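Local coordinates for outer membrane protein Omp121 (Bacteroides thetaiotaomicron, PDB 5FQ8) that probably imports nutrients across the outer membrane as the TonB-dependent barrel component of a SusCD complex with surface lipoproteins, at residues D105-N110 with R383-K387; L477-G482 with L523-G528; M518-L523 with D597-Y601; T541-D547 with S558-I564; L552-N556 with S637-P642. All blocks are in the same frame, centred on the assembly; numbering follows the deposited sequence.

Contact 1 of 5, residues D105-N110 with R383-K387; sequences DGVPLN and RFYGK
This is a plug-to-barrel contact of a TonB-dependent receptor: loop 105-110 of the plug domain lies against strand 383-387 of the barrel wall. The two run in opposite order, with V107 nearest K387 (CA-CA 7.0 Å) and L109 nearest Y385 (8.2 Å), too far apart for backbone pairing, so strand side chains reach across, two of them to loop carbonyls. D105, at phi/psi -152/44, precedes a cis peptide bond to G106. Its carbonyl accepts a very short hydrogen bond from K387, NZ to D105 O 2.5 Å; K387 starts from chi1 p and stretches out with chi3 and chi4 trans, and NZ also bonds Q389. The chain is extended from V107 onward. V107 (chi1 t) sets CG2 3.6 Å from K387 CB. L109 (chi1 t, chi2 p) brings CD1 over the face of the Y385 ring, whose chi1 is p: a CH-pi contact, 4.1 Å from L109 CD1 to the Y385 ring centroid and 22° off the normal. At N110, the all-trans R383 side chain reaches the loop to give a weak hydrogen bond, NH2 to N110 O 3.0 Å at 133°; its stronger partner is D407, through a salt bridge. The N110 amide itself bonds E456 and S112 through ND2, while its OD1 sits over one face of the R383 guanidinium.

Contact 2 of 5, residues L477-G482 with L523-G528; sequences LVGFNG and LMGVFG
F527 buries 91 Å² against strand 477-482, more than any other residue here. With chi1 p and chi2 -87°, its ring folds across the neighbouring strand so that G479 CA lies 3.9 Å from the F527 ring centroid, 18° off the normal, a CH-pi contact. G479 (54 Å²) is what permits this: an ideal CB there would come within 2.3 Å of F527 CZ. The two residues form an antiparallel hydrogen-bonded pair, G479 N to F527 O 2.9 Å and F527 N to G479 O 3.2 Å. Strands 477-482 and 523-528 are neighbouring staves of the transmembrane beta-barrel, their axes 4.6 Å apart at 168°. N481 (59 Å², chi1 t) makes the next such pair with G525, N481 N to G525 O 2.8 Å and G525 N to N481 O 3.0 Å; its amide bonds R545, N458 and Q459. F480 pairs with V526 between them, on the opposite face from F527. On that same face G482 pairs with M524 and touches the bound 3-decanoyloxypropyl decanoate.

Contact 3 of 5, residues M518-L523 with D597-Y601; sequences MELRRL and DADVY
Barrel strand 518-523 is met here by the loop that follows strand 582-596, residues 597-601, which is irregular and runs back along the strand, their end-to-end directions 152° apart. The nearest CA atoms are those of R521 and V600, 6.6 Å apart, so side chains bridge the gap, one of them to the strand's backbone. R521 buries most, 89 Å². Its chi1 p, chi2 t, chi3 m course bends the guanidinium toward the loop, where NH2 forms a salt bridge with D597, NH2 to OD1 2.8 Å, the oxygen lying near the guanidinium plane. D597 (chi1 p) bonds S549 through OD2. A water takes a hydrogen bond from R521 NE at 2.7 Å and gives a weak one to D597 OD2 at 3.3 Å. V600 (chi1 m) lies beside the arginine stem, CG1 to R521 CB 3.6 Å, while its N bonds D599 OD1 at 2.7 Å. E519 (chi1 m, chi2 t) sets OE1 3.4 Å from V600 CG2. Y601 has left-handed backbone angles, 56/69, and chi1 m, which aim its ring at the strand. Its backbone N bonds a polar side chain of the neighbouring lipoprotein chain, so the loop also meets that SusCD partner. At the ring's tip the hydroxyl accepts a hydrogen bond from the strand's backbone, L520 N to Y601 OH 3.0 Å at 137°, with a second water 2.8 Å from the same Y601 OH.

Contact 4 of 5, residues T541-D547 with S558-I564; sequences TVTARND and SFFYPGI
Strands 541-547 and 558-564 run antiparallel, axes 4.6 Å apart at 174°, and their facing N-H and C=O groups meet in three hydrogen-bonded pairs, while A544 and N546 bond the neighbouring strand through G528 and V526. T543 N to G563 O is 3.1 Å and G563 N to T543 O 2.8 Å; Y561 N to R545 O is 3.0 Å, its return R545 N to Y561 O a weak 3.4 Å; D547 N to F559 O is 3.0 Å and F559 N to D547 O 3.1 Å. On the face that carries R545, D547 and Y561, D547 is the polar hub: OD2 receives a very short bond from Y561 OH, 2.5 Å, and OD1 a salt bridge from R545 NE, 2.6 Å. R545 NH2 also bonds N481. Y561 (chi1 p) sets its ring face against R545 CB, a CH-pi contact, 4.2 Å to the centroid. On the other face N546 ND2 donates to S558 OG at 3.2 Å, and a water donating to N546 OD1 (2.9 Å) stands 2.8 Å from S558 OG. V542, F560 and I564 there may face lipid. Such pairing is that of a beta-hairpin, 538-549 with 558-569, in a transmembrane beta-barrel.

Contact 5 of 5, residues L552-N556 with S637-P642; sequences LPKEN and SNTLSP
Water and apolar carbon, rather than direct hydrogen bonds, hold these two loops together. L640 O is the shared acceptor. One water takes a bond from N556 ND2 at 3.0 Å and donates to L640 O at 3.0 Å; a second donates to N556 O at 2.5 Å and, weakly, to L640 O at 3.5 Å. Segment 552-556 lies in the loop connecting strands 538-549 and 558-569 of the barrel, and loop 637-642 leads into strand 643-656. The first closes a beta-turn, N556 N to P553 O 2.8 Å, with type I angles at K554 (-54/-35) and E555 (-85/6). The second starts with an ST turn, in which T639 N bonds S637 OG at 3.3 Å. P553 and N638 are nearest, CA-CA 5.4 Å, followed by N556 and S641, 6.6 Å. P553 buries 69 Å²: its ring, C-gamma exo, sets CD 3.7 Å from L640 CB and CG 3.6 Å from N638 O. L552 (chi1 m, chi2 t) carries CD1 to 3.7 Å from P642 CG, and both residues also pack on F559. N556 (chi1 t) turns its amide to the second loop, with OD1 3.8 Å from P642 CD. S641 N bonds N693. The prolines and leucines thus meet in apolar contacts, while N556, through ND2 and its carbonyl, is linked to L640 O by ordered water.

How the contacts relate
From the N terminus, contact 1 closes first, spanning 272 residues to tie the plug to the barrel wall before the others begin. Contact 2 opens at 477-482; contact 3 crosses it, sharing L523 on strand 513-534. Contact 4 is the short hairpin nested inside the loop that contact 3 closes, and it touches contact 2 through the bond from G528 N to A544 O. Contact 5 starts between the strands of contact 4 and ends beyond contact 3, crossing both; L552 packs on D597 and F559. Contacts 2 and 4 thus pair neighbouring barrel strands, contact 3 joins a strand to a loop, and contact 5 joins two loops, whereas contact 1 touches none of them.

Contact 1 of 5, residues D105-N110 with R383-K387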
# COMPACT_ATOMS: atom_id res chain seq x y z
N ASP B 105 -14.49 -11.94 34.53
CA ASP B 105 -14.60 -13.03 35.51
C ASP B 105 -13.46 -13.33 36.48
O ASP B 105 -13.16 -14.50 36.67
CB ASP B 105 -14.87 -14.36 34.78
CG ASP B 105 -16.35 -14.70 34.65
OD1 ASP B 105 -17.13 -14.41 35.57
OD2 ASP B 105 -16.73 -15.27 33.60
N GLY B 106 -12.83 -12.35 37.13
CA GLY B 106 -12.97 -10.93 36.88
C GLY B 106 -11.65 -10.46 36.33
O GLY B 106 -10.72 -10.14 37.07
N VAL B 107 -11.56 -10.46 35.01
CA VAL B 107 -10.39 -10.03 34.28
C VAL B 107 -10.81 -8.88 33.38
O VAL B 107 -11.87 -8.97 32.76
CB VAL B 107 -9.80 -11.17 33.45
CG1 VAL B 107 -8.66 -10.65 32.57
CG2 VAL B 107 -9.35 -12.28 34.36
N PRO B 108 -10.05 -7.80 33.28
CA PRO B 108 -10.42 -6.73 32.37
C PRO B 108 -10.63 -7.24 30.96
O PRO B 108 -9.90 -8.10 30.48
CB PRO B 108 -9.23 -5.77 32.45
CG PRO B 108 -8.69 -6.00 33.82
CD PRO B 108 -8.88 -7.44 34.10
N LEU B 109 -11.65 -6.71 30.32
CA LEU B 109 -12.01 -7.08 28.96
C LEU B 109 -11.60 -5.97 28.00
O LEU B 109 -11.72 -4.79 28.31
CB LEU B 109 -13.51 -7.31 28.86
CG LEU B 109 -14.05 -7.77 27.52
CD1 LEU B 109 -13.69 -9.21 27.35
CD2 LEU B 109 -15.55 -7.57 27.44
N ASN B 110 -11.10 -6.35 26.83
CA ASN B 110 -10.75 -5.34 25.85
C ASN B 110 -12.02 -4.71 25.30
O ASN B 110 -12.94 -5.41 24.88
CB ASN B 110 -9.90 -5.93 24.73
CG ASN B 110 -9.63 -4.93 23.63
OD1 ASN B 110 -10.24 -4.98 22.57
ND2 ASN B 110 -8.72 -4.00 23.88
N ARG B 383 -10.93 -13.14 17.53
CA ARG B 383 -10.58 -12.70 18.87
C ARG B 383 -10.62 -13.85 19.84
O ARG B 383 -11.60 -14.58 19.89
CB ARG B 383 -11.52 -11.60 19.36
CG ARG B 383 -11.29 -11.20 20.80
CD ARG B 383 -12.13 -10.01 21.17
NE ARG B 383 -11.89 -9.58 22.54
CZ ARG B 383 -12.63 -8.67 23.15
NH1 ARG B 383 -13.64 -8.13 22.50
NH2 ARG B 383 -12.38 -8.33 24.40
N PHE B 384 -9.57 -13.99 20.65
CA PHE B 384 -9.52 -14.99 21.70
C PHE B 384 -9.23 -14.32 23.03
O PHE B 384 -8.29 -13.54 23.14
CB PHE B 384 -8.46 -16.05 21.39
CG PHE B 384 -8.11 -16.89 22.56
CD1 PHE B 384 -8.91 -17.94 22.94
CD2 PHE B 384 -6.99 -16.61 23.31
CE1 PHE B 384 -8.60 -18.71 24.04
CE2 PHE B 384 -6.67 -17.37 24.42
CZ PHE B 384 -7.48 -18.42 24.79
N TYR B 385 -10.04 -14.63 24.04
CA TYR B 385 -9.75 -14.12 25.37
C TYR B 385 -10.09 -15.19 26.39
O TYR B 385 -10.84 -16.12 26.10
CB TYR B 385 -10.49 -12.82 25.67
CG TYR B 385 -11.99 -12.90 25.65
CD1 TYR B 385 -12.69 -12.87 24.46
CD2 TYR B 385 -12.71 -12.96 26.83
CE1 TYR B 385 -14.07 -12.93 24.46
CE2 TYR B 385 -14.07 -13.03 26.83
CZ TYR B 385 -14.75 -13.01 25.65
OH TYR B 385 -16.12 -13.07 25.64
N GLY B 386 -9.52 -15.08 27.58
CA GLY B 386 -9.88 -16.01 28.63
C GLY B 386 -9.15 -15.72 29.92
O GLY B 386 -8.48 -14.70 30.06
N LYS B 387 -9.29 -16.65 30.87
CA LYS B 387 -8.59 -16.49 32.14
C LYS B 387 -8.29 -17.84 32.76
O LYS B 387 -8.86 -18.86 32.38
CB LYS B 387 -9.41 -15.64 33.12
CG LYS B 387 -10.49 -16.39 33.82
CD LYS B 387 -10.59 -15.94 35.25
CE LYS B 387 -11.44 -16.88 36.08
NZ LYS B 387 -11.70 -16.34 37.44

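Contact 2 of 5, residues L477-G482 with L523-G528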
# COMPACT_ATOMS: atom_id res chain seq x y z
N LEU B 477 -7.30 -7.83 52.19
CA LEU B 477 -6.89 -8.29 50.87
C LEU B 477 -5.64 -7.53 50.48
O LEU B 477 -5.65 -6.30 50.45
CB LEU B 477 -8.00 -8.07 49.84
CG LEU B 477 -8.09 -8.98 48.60
CD1 LEU B 477 -9.19 -8.50 47.68
CD2 LEU B 477 -6.80 -9.04 47.84
N VAL B 478 -4.57 -8.27 50.19
CA VAL B 478 -3.32 -7.70 49.69
C VAL B 478 -3.04 -8.32 48.32
O VAL B 478 -3.16 -9.53 48.15
CB VAL B 478 -2.15 -7.97 50.65
CG1 VAL B 478 -0.85 -7.75 49.96
CG2 VAL B 478 -2.24 -7.06 51.83
N GLY B 479 -2.67 -7.48 47.34
CA GLY B 479 -2.57 -7.94 45.97
C GLY B 479 -1.46 -7.26 45.18
O GLY B 479 -0.83 -6.31 45.63
N PHE B 480 -1.25 -7.80 43.99
CA PHE B 480 -0.32 -7.27 43.01
C PHE B 480 -1.01 -7.28 41.66
O PHE B 480 -1.74 -8.22 41.34
CB PHE B 480 0.96 -8.10 42.95
CG PHE B 480 1.77 -7.88 41.71
CD1 PHE B 480 1.55 -8.64 40.58
CD2 PHE B 480 2.75 -6.91 41.67
CE1 PHE B 480 2.28 -8.43 39.44
CE2 PHE B 480 3.49 -6.71 40.54
CZ PHE B 480 3.26 -7.47 39.43
N ASN B 481 -0.78 -6.25 40.86
CA ASN B 481 -1.34 -6.19 39.52
C ASN B 481 -0.21 -6.00 38.51
O ASN B 481 0.77 -5.31 38.79
CB ASN B 481 -2.37 -5.08 39.39
CG ASN B 481 -3.11 -5.13 38.08
OD1 ASN B 481 -3.49 -4.11 37.52
ND2 ASN B 481 -3.31 -6.33 37.57
N GLY B 482 -0.35 -6.62 37.34
CA GLY B 482 0.58 -6.41 36.26
C GLY B 482 -0.15 -6.37 34.94
O GLY B 482 -0.85 -7.32 34.58
N LEU B 523 2.12 -1.51 33.17
CA LEU B 523 1.76 -0.97 34.46
C LEU B 523 1.91 -2.07 35.50
O LEU B 523 1.60 -3.23 35.24
CB LEU B 523 0.32 -0.45 34.47
CG LEU B 523 -0.22 0.09 35.78
CD1 LEU B 523 0.12 1.55 35.93
CD2 LEU B 523 -1.69 -0.10 35.84
N MET B 524 2.40 -1.71 36.66
CA MET B 524 2.40 -2.61 37.79
C MET B 524 1.88 -1.86 39.00
O MET B 524 2.09 -0.65 39.14
CB MET B 524 3.79 -3.15 38.07
CG MET B 524 4.28 -4.10 37.02
SD MET B 524 5.92 -4.69 37.41
CE MET B 524 6.87 -3.23 37.12
N GLY B 525 1.19 -2.58 39.88
CA GLY B 525 0.72 -1.97 41.11
C GLY B 525 0.63 -2.96 42.25
O GLY B 525 0.60 -4.18 42.04
N VAL B 526 0.58 -2.41 43.45
CA VAL B 526 0.29 -3.19 44.65
C VAL B 526 -0.87 -2.51 45.36
O VAL B 526 -0.95 -1.28 45.38
CB VAL B 526 1.53 -3.30 45.56
CG1 VAL B 526 2.16 -1.95 45.75
CG2 VAL B 526 1.15 -3.91 46.89
N PHE B 527 -1.78 -3.30 45.92
CA PHE B 527 -2.99 -2.73 46.50
C PHE B 527 -3.43 -3.50 47.73
O PHE B 527 -3.09 -4.67 47.92
CB PHE B 527 -4.14 -2.68 45.49
CG PHE B 527 -4.50 -4.01 44.92
CD1 PHE B 527 -3.85 -4.50 43.80
CD2 PHE B 527 -5.50 -4.76 45.49
CE1 PHE B 527 -4.18 -5.72 43.26
CE2 PHE B 527 -5.83 -5.98 44.95
CZ PHE B 527 -5.17 -6.46 43.83
N GLY B 528 -4.20 -2.82 48.57
CA GLY B 528 -4.78 -3.43 49.75
C GLY B 528 -6.17 -2.87 50.01
O GLY B 528 -6.47 -1.71 49.70

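Contact 3 of 5, residues M518-L523 with D597-Y601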
# COMPACT_ATOMS: atom_id res chain seq x y z
N MET B 518 2.60 0.73 15.96
CA MET B 518 2.60 -0.14 17.13
C MET B 518 2.72 0.68 18.41
O MET B 518 3.56 1.57 18.47
CB MET B 518 3.74 -1.15 17.09
CG MET B 518 3.95 -1.82 18.43
SD MET B 518 5.65 -2.08 18.85
CE MET B 518 5.55 -2.17 20.62
N GLU B 519 1.93 0.34 19.43
CA GLU B 519 2.07 0.93 20.76
C GLU B 519 2.18 -0.16 21.81
O GLU B 519 1.63 -1.24 21.66
CB GLU B 519 0.89 1.81 21.14
CG GLU B 519 0.41 2.74 20.10
CD GLU B 519 -0.82 3.44 20.54
OE1 GLU B 519 -1.45 2.92 21.48
OE2 GLU B 519 -1.16 4.50 20.00
N LEU B 520 2.86 0.16 22.91
CA LEU B 520 3.03 -0.78 24.01
C LEU B 520 3.13 -0.01 25.32
O LEU B 520 3.85 0.98 25.40
CB LEU B 520 4.27 -1.63 23.81
CG LEU B 520 4.59 -2.68 24.85
CD1 LEU B 520 3.55 -3.75 24.78
CD2 LEU B 520 5.94 -3.27 24.58
N ARG B 521 2.41 -0.47 26.33
CA ARG B 521 2.39 0.21 27.61
C ARG B 521 2.30 -0.83 28.71
O ARG B 521 1.65 -1.86 28.55
CB ARG B 521 1.22 1.16 27.73
CG ARG B 521 -0.11 0.49 27.55
CD ARG B 521 -1.25 1.48 27.51
NE ARG B 521 -1.30 2.30 28.70
CZ ARG B 521 -1.98 3.43 28.78
NH1 ARG B 521 -2.66 3.85 27.73
NH2 ARG B 521 -1.97 4.13 29.90
N ARG B 522 2.95 -0.55 29.82
CA ARG B 522 2.99 -1.49 30.93
C ARG B 522 2.67 -0.76 32.23
O ARG B 522 2.91 0.44 32.37
CB ARG B 522 4.34 -2.18 31.03
CG ARG B 522 4.58 -3.17 29.93
CD ARG B 522 5.87 -3.95 30.11
NE ARG B 522 6.00 -4.95 29.07
CZ ARG B 522 7.01 -5.02 28.21
NH1 ARG B 522 8.01 -4.16 28.29
NH2 ARG B 522 7.03 -5.97 27.30
N LEU B 523 2.12 -1.51 33.17
CA LEU B 523 1.76 -0.97 34.46
C LEU B 523 1.91 -2.07 35.50
O LEU B 523 1.60 -3.23 35.24
CB LEU B 523 0.32 -0.45 34.47
CG LEU B 523 -0.22 0.09 35.78
CD1 LEU B 523 0.12 1.55 35.93
CD2 LEU B 523 -1.69 -0.10 35.84
N ASP B 597 -2.64 7.46 34.55
CA ASP B 597 -1.48 7.81 33.76
C ASP B 597 -1.93 8.43 32.45
O ASP B 597 -3.09 8.77 32.27
CB ASP B 597 -0.60 6.58 33.55
CG ASP B 597 -1.36 5.39 33.01
OD1 ASP B 597 -2.37 5.56 32.31
OD2 ASP B 597 -0.95 4.25 33.30
N ALA B 598 -1.01 8.54 31.51
CA ALA B 598 -1.30 9.16 30.23
C ALA B 598 -1.30 8.12 29.12
O ALA B 598 -0.95 6.96 29.31
CB ALA B 598 -0.29 10.26 29.94
N ASP B 599 -1.72 8.56 27.94
CA ASP B 599 -1.63 7.76 26.74
C ASP B 599 -0.16 7.54 26.37
O ASP B 599 0.75 8.19 26.91
CB ASP B 599 -2.39 8.45 25.61
CG ASP B 599 -2.96 7.49 24.62
OD1 ASP B 599 -2.33 6.44 24.38
OD2 ASP B 599 -4.05 7.78 24.08
N VAL B 600 0.09 6.62 25.45
CA VAL B 600 1.47 6.24 25.18
C VAL B 600 2.22 7.37 24.50
O VAL B 600 1.65 8.15 23.71
CB VAL B 600 1.57 4.96 24.34
CG1 VAL B 600 1.37 3.77 25.20
CG2 VAL B 600 0.58 4.99 23.22
N TYR B 601 3.52 7.46 24.79
CA TYR B 601 4.44 8.29 24.02
C TYR B 601 3.96 9.74 23.99
O TYR B 601 3.52 10.26 22.97
CB TYR B 601 4.58 7.75 22.60
CG TYR B 601 4.68 6.25 22.48
CD1 TYR B 601 5.52 5.53 23.31
CD2 TYR B 601 3.94 5.57 21.53
CE1 TYR B 601 5.61 4.17 23.18
CE2 TYR B 601 4.03 4.22 21.40
CZ TYR B 601 4.86 3.52 22.22
OH TYR B 601 4.95 2.16 22.09
O HOH W 1 6.87 0.94 23.68
O HOH W 2 -0.93 1.57 31.31

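Contact 4 of 5, residues T541-D547 with S558-I564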
# COMPACT_ATOMS: atom_id res chain seq x y z
N THR B 541 -14.73 0.20 54.85
CA THR B 541 -13.76 -0.28 53.88
C THR B 541 -12.69 0.77 53.63
O THR B 541 -13.00 1.94 53.43
CB THR B 541 -14.45 -0.65 52.58
OG1 THR B 541 -15.66 -1.34 52.87
CG2 THR B 541 -13.56 -1.53 51.76
N VAL B 542 -11.43 0.34 53.63
CA VAL B 542 -10.30 1.23 53.36
C VAL B 542 -9.48 0.64 52.23
O VAL B 542 -8.96 -0.48 52.35
CB VAL B 542 -9.44 1.42 54.61
CG1 VAL B 542 -8.12 2.05 54.24
CG2 VAL B 542 -10.16 2.29 55.58
N THR B 543 -9.34 1.39 51.13
CA THR B 543 -8.61 0.93 49.95
C THR B 543 -7.37 1.77 49.72
O THR B 543 -7.36 2.98 49.98
CB THR B 543 -9.47 1.00 48.71
OG1 THR B 543 -9.95 2.34 48.54
CG2 THR B 543 -10.64 0.06 48.80
N ALA B 544 -6.33 1.13 49.21
CA ALA B 544 -5.07 1.80 48.91
C ALA B 544 -4.38 1.07 47.77
O ALA B 544 -4.33 -0.16 47.76
CB ALA B 544 -4.15 1.85 50.13
N ARG B 545 -3.84 1.83 46.82
CA ARG B 545 -3.15 1.25 45.69
C ARG B 545 -2.05 2.18 45.22
O ARG B 545 -2.28 3.38 45.09
CB ARG B 545 -4.10 0.95 44.53
CG ARG B 545 -3.38 0.42 43.32
CD ARG B 545 -4.31 -0.25 42.33
NE ARG B 545 -3.55 -0.70 41.17
CZ ARG B 545 -3.98 -1.59 40.29
NH1 ARG B 545 -5.17 -2.14 40.43
NH2 ARG B 545 -3.21 -1.94 39.28
N ASN B 546 -0.88 1.63 44.95
CA ASN B 546 0.19 2.36 44.30
C ASN B 546 0.51 1.70 42.98
O ASN B 546 0.64 0.47 42.91
CB ASN B 546 1.44 2.45 45.18
CG ASN B 546 2.39 3.53 44.71
OD1 ASN B 546 2.33 4.67 45.18
ND2 ASN B 546 3.26 3.19 43.76
N ASP B 547 0.63 2.50 41.94
CA ASP B 547 0.88 2.02 40.59
C ASP B 547 2.19 2.59 40.09
O ASP B 547 2.65 3.63 40.54
CB ASP B 547 -0.25 2.41 39.64
CG ASP B 547 -1.50 1.65 39.89
OD1 ASP B 547 -1.41 0.59 40.52
OD2 ASP B 547 -2.57 2.11 39.45
N SER B 558 5.43 6.66 39.66
CA SER B 558 4.66 6.16 40.79
C SER B 558 3.57 7.14 41.20
O SER B 558 3.84 8.32 41.42
CB SER B 558 5.60 5.91 41.97
OG SER B 558 4.91 5.92 43.20
N PHE B 559 2.34 6.64 41.31
CA PHE B 559 1.26 7.40 41.92
C PHE B 559 0.47 6.53 42.90
O PHE B 559 0.26 5.35 42.66
CB PHE B 559 0.31 8.01 40.88
CG PHE B 559 -0.22 7.03 39.87
CD1 PHE B 559 0.48 6.75 38.73
CD2 PHE B 559 -1.45 6.43 40.05
CE1 PHE B 559 -0.02 5.89 37.80
CE2 PHE B 559 -1.95 5.57 39.12
CZ PHE B 559 -1.24 5.30 38.00
N PHE B 560 0.05 7.15 43.99
CA PHE B 560 -0.67 6.47 45.06
C PHE B 560 -2.04 7.10 45.24
O PHE B 560 -2.16 8.33 45.24
CB PHE B 560 0.12 6.57 46.36
CG PHE B 560 -0.66 6.23 47.59
CD1 PHE B 560 -0.73 4.93 48.04
CD2 PHE B 560 -1.31 7.21 48.31
CE1 PHE B 560 -1.43 4.62 49.16
CE2 PHE B 560 -2.01 6.91 49.43
CZ PHE B 560 -2.08 5.62 49.86
N TYR B 561 -3.06 6.27 45.41
CA TYR B 561 -4.41 6.79 45.63
C TYR B 561 -5.19 5.97 46.66
O TYR B 561 -5.41 4.77 46.47
CB TYR B 561 -5.19 6.84 44.32
CG TYR B 561 -5.05 5.65 43.40
CD1 TYR B 561 -3.91 5.47 42.64
CD2 TYR B 561 -6.08 4.74 43.24
CE1 TYR B 561 -3.78 4.41 41.79
CE2 TYR B 561 -5.96 3.68 42.38
CZ TYR B 561 -4.79 3.53 41.66
OH TYR B 561 -4.63 2.49 40.79
N PRO B 562 -5.64 6.60 47.73
CA PRO B 562 -6.40 5.87 48.75
C PRO B 562 -7.89 6.14 48.67
O PRO B 562 -8.35 6.95 47.87
CB PRO B 562 -5.82 6.42 50.05
CG PRO B 562 -5.36 7.82 49.71
CD PRO B 562 -5.29 7.94 48.21
N GLY B 563 -8.64 5.46 49.53
CA GLY B 563 -10.07 5.65 49.60
C GLY B 563 -10.65 5.11 50.89
O GLY B 563 -10.02 4.33 51.60
N ILE B 564 -11.87 5.54 51.18
CA ILE B 564 -12.59 5.08 52.36
C ILE B 564 -14.08 5.11 52.05
O ILE B 564 -14.57 6.06 51.43
CB ILE B 564 -12.23 5.93 53.59
CG1 ILE B 564 -12.87 5.35 54.84
CG2 ILE B 564 -12.64 7.37 53.39
CD1 ILE B 564 -12.50 6.08 56.12
O HOH W 3 3.35 7.33 45.05

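Contact 5 of 5, residues L552-N556 with S637-P642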
# COMPACT_ATOMS: atom_id res chain seq x y z
N LEU B 552 4.17 7.45 32.10
CA LEU B 552 4.53 8.68 32.78
C LEU B 552 6.04 8.88 32.77
O LEU B 552 6.78 7.91 32.60
CB LEU B 552 4.01 8.66 34.22
CG LEU B 552 2.49 8.80 34.39
CD1 LEU B 552 2.06 8.59 35.82
CD2 LEU B 552 2.01 10.15 33.90
N PRO B 553 6.55 10.11 32.92
CA PRO B 553 8.00 10.32 32.87
C PRO B 553 8.75 9.40 33.81
O PRO B 553 8.28 9.06 34.89
CB PRO B 553 8.14 11.79 33.29
CG PRO B 553 6.91 12.41 32.89
CD PRO B 553 5.82 11.38 33.02
N LYS B 554 9.94 8.98 33.36
CA LYS B 554 10.71 7.98 34.10
C LYS B 554 10.90 8.37 35.55
O LYS B 554 10.89 7.51 36.44
CB LYS B 554 12.07 7.75 33.42
CG LYS B 554 12.00 6.94 32.13
CD LYS B 554 13.37 6.59 31.57
CE LYS B 554 13.97 7.79 30.85
NZ LYS B 554 15.21 7.47 30.07
N GLU B 555 11.06 9.65 35.83
CA GLU B 555 11.31 10.09 37.20
C GLU B 555 10.03 10.29 38.00
O GLU B 555 10.09 10.76 39.13
CB GLU B 555 12.12 11.39 37.18
CG GLU B 555 13.50 11.26 36.56
CD GLU B 555 14.24 12.59 36.41
OE1 GLU B 555 13.60 13.65 36.61
OE2 GLU B 555 15.45 12.57 36.08
N ASN B 556 8.89 9.94 37.43
CA ASN B 556 7.62 10.21 38.06
C ASN B 556 6.59 9.18 37.60
O ASN B 556 5.49 9.52 37.16
CB ASN B 556 7.17 11.64 37.74
CG ASN B 556 6.16 12.17 38.72
OD1 ASN B 556 5.54 11.41 39.46
ND2 ASN B 556 5.99 13.48 38.75
N SER B 637 6.62 16.48 27.00
CA SER B 637 6.84 17.06 28.31
C SER B 637 7.33 15.97 29.24
O SER B 637 6.73 14.90 29.30
CB SER B 637 5.56 17.68 28.88
OG SER B 637 5.75 18.10 30.21
N ASN B 638 8.42 16.23 29.94
CA ASN B 638 8.89 15.33 30.98
C ASN B 638 8.59 15.85 32.37
O ASN B 638 9.04 15.26 33.35
CB ASN B 638 10.39 15.08 30.81
CG ASN B 638 11.20 16.35 30.79
OD1 ASN B 638 10.67 17.44 30.63
ND2 ASN B 638 12.51 16.22 30.94
N THR B 639 7.83 16.94 32.47
CA THR B 639 7.36 17.49 33.72
C THR B 639 5.98 17.00 34.10
O THR B 639 5.46 17.40 35.14
CB THR B 639 7.37 19.01 33.66
OG1 THR B 639 6.89 19.41 32.37
CG2 THR B 639 8.75 19.54 33.85
N LEU B 640 5.37 16.16 33.27
CA LEU B 640 4.09 15.56 33.59
C LEU B 640 4.09 14.97 35.00
O LEU B 640 5.11 14.47 35.47
CB LEU B 640 3.77 14.45 32.59
CG LEU B 640 3.72 14.92 31.16
CD1 LEU B 640 3.44 13.75 30.26
CD2 LEU B 640 2.65 15.95 31.05
N SER B 641 2.95 15.07 35.66
CA SER B 641 2.63 14.36 36.88
C SER B 641 1.37 13.53 36.65
O SER B 641 0.64 13.76 35.68
CB SER B 641 2.40 15.35 38.03
OG SER B 641 1.33 16.20 37.70
N PRO B 642 1.08 12.57 37.52
CA PRO B 642 -0.06 11.68 37.26
C PRO B 642 -1.39 12.41 37.37
O PRO B 642 -1.49 13.52 37.87
CB PRO B 642 0.07 10.62 38.36
CG PRO B 642 1.47 10.69 38.79
CD PRO B 642 1.87 12.11 38.66
O HOH W 4 7.44 15.48 37.09
O HOH W 5 3.93 11.29 36.34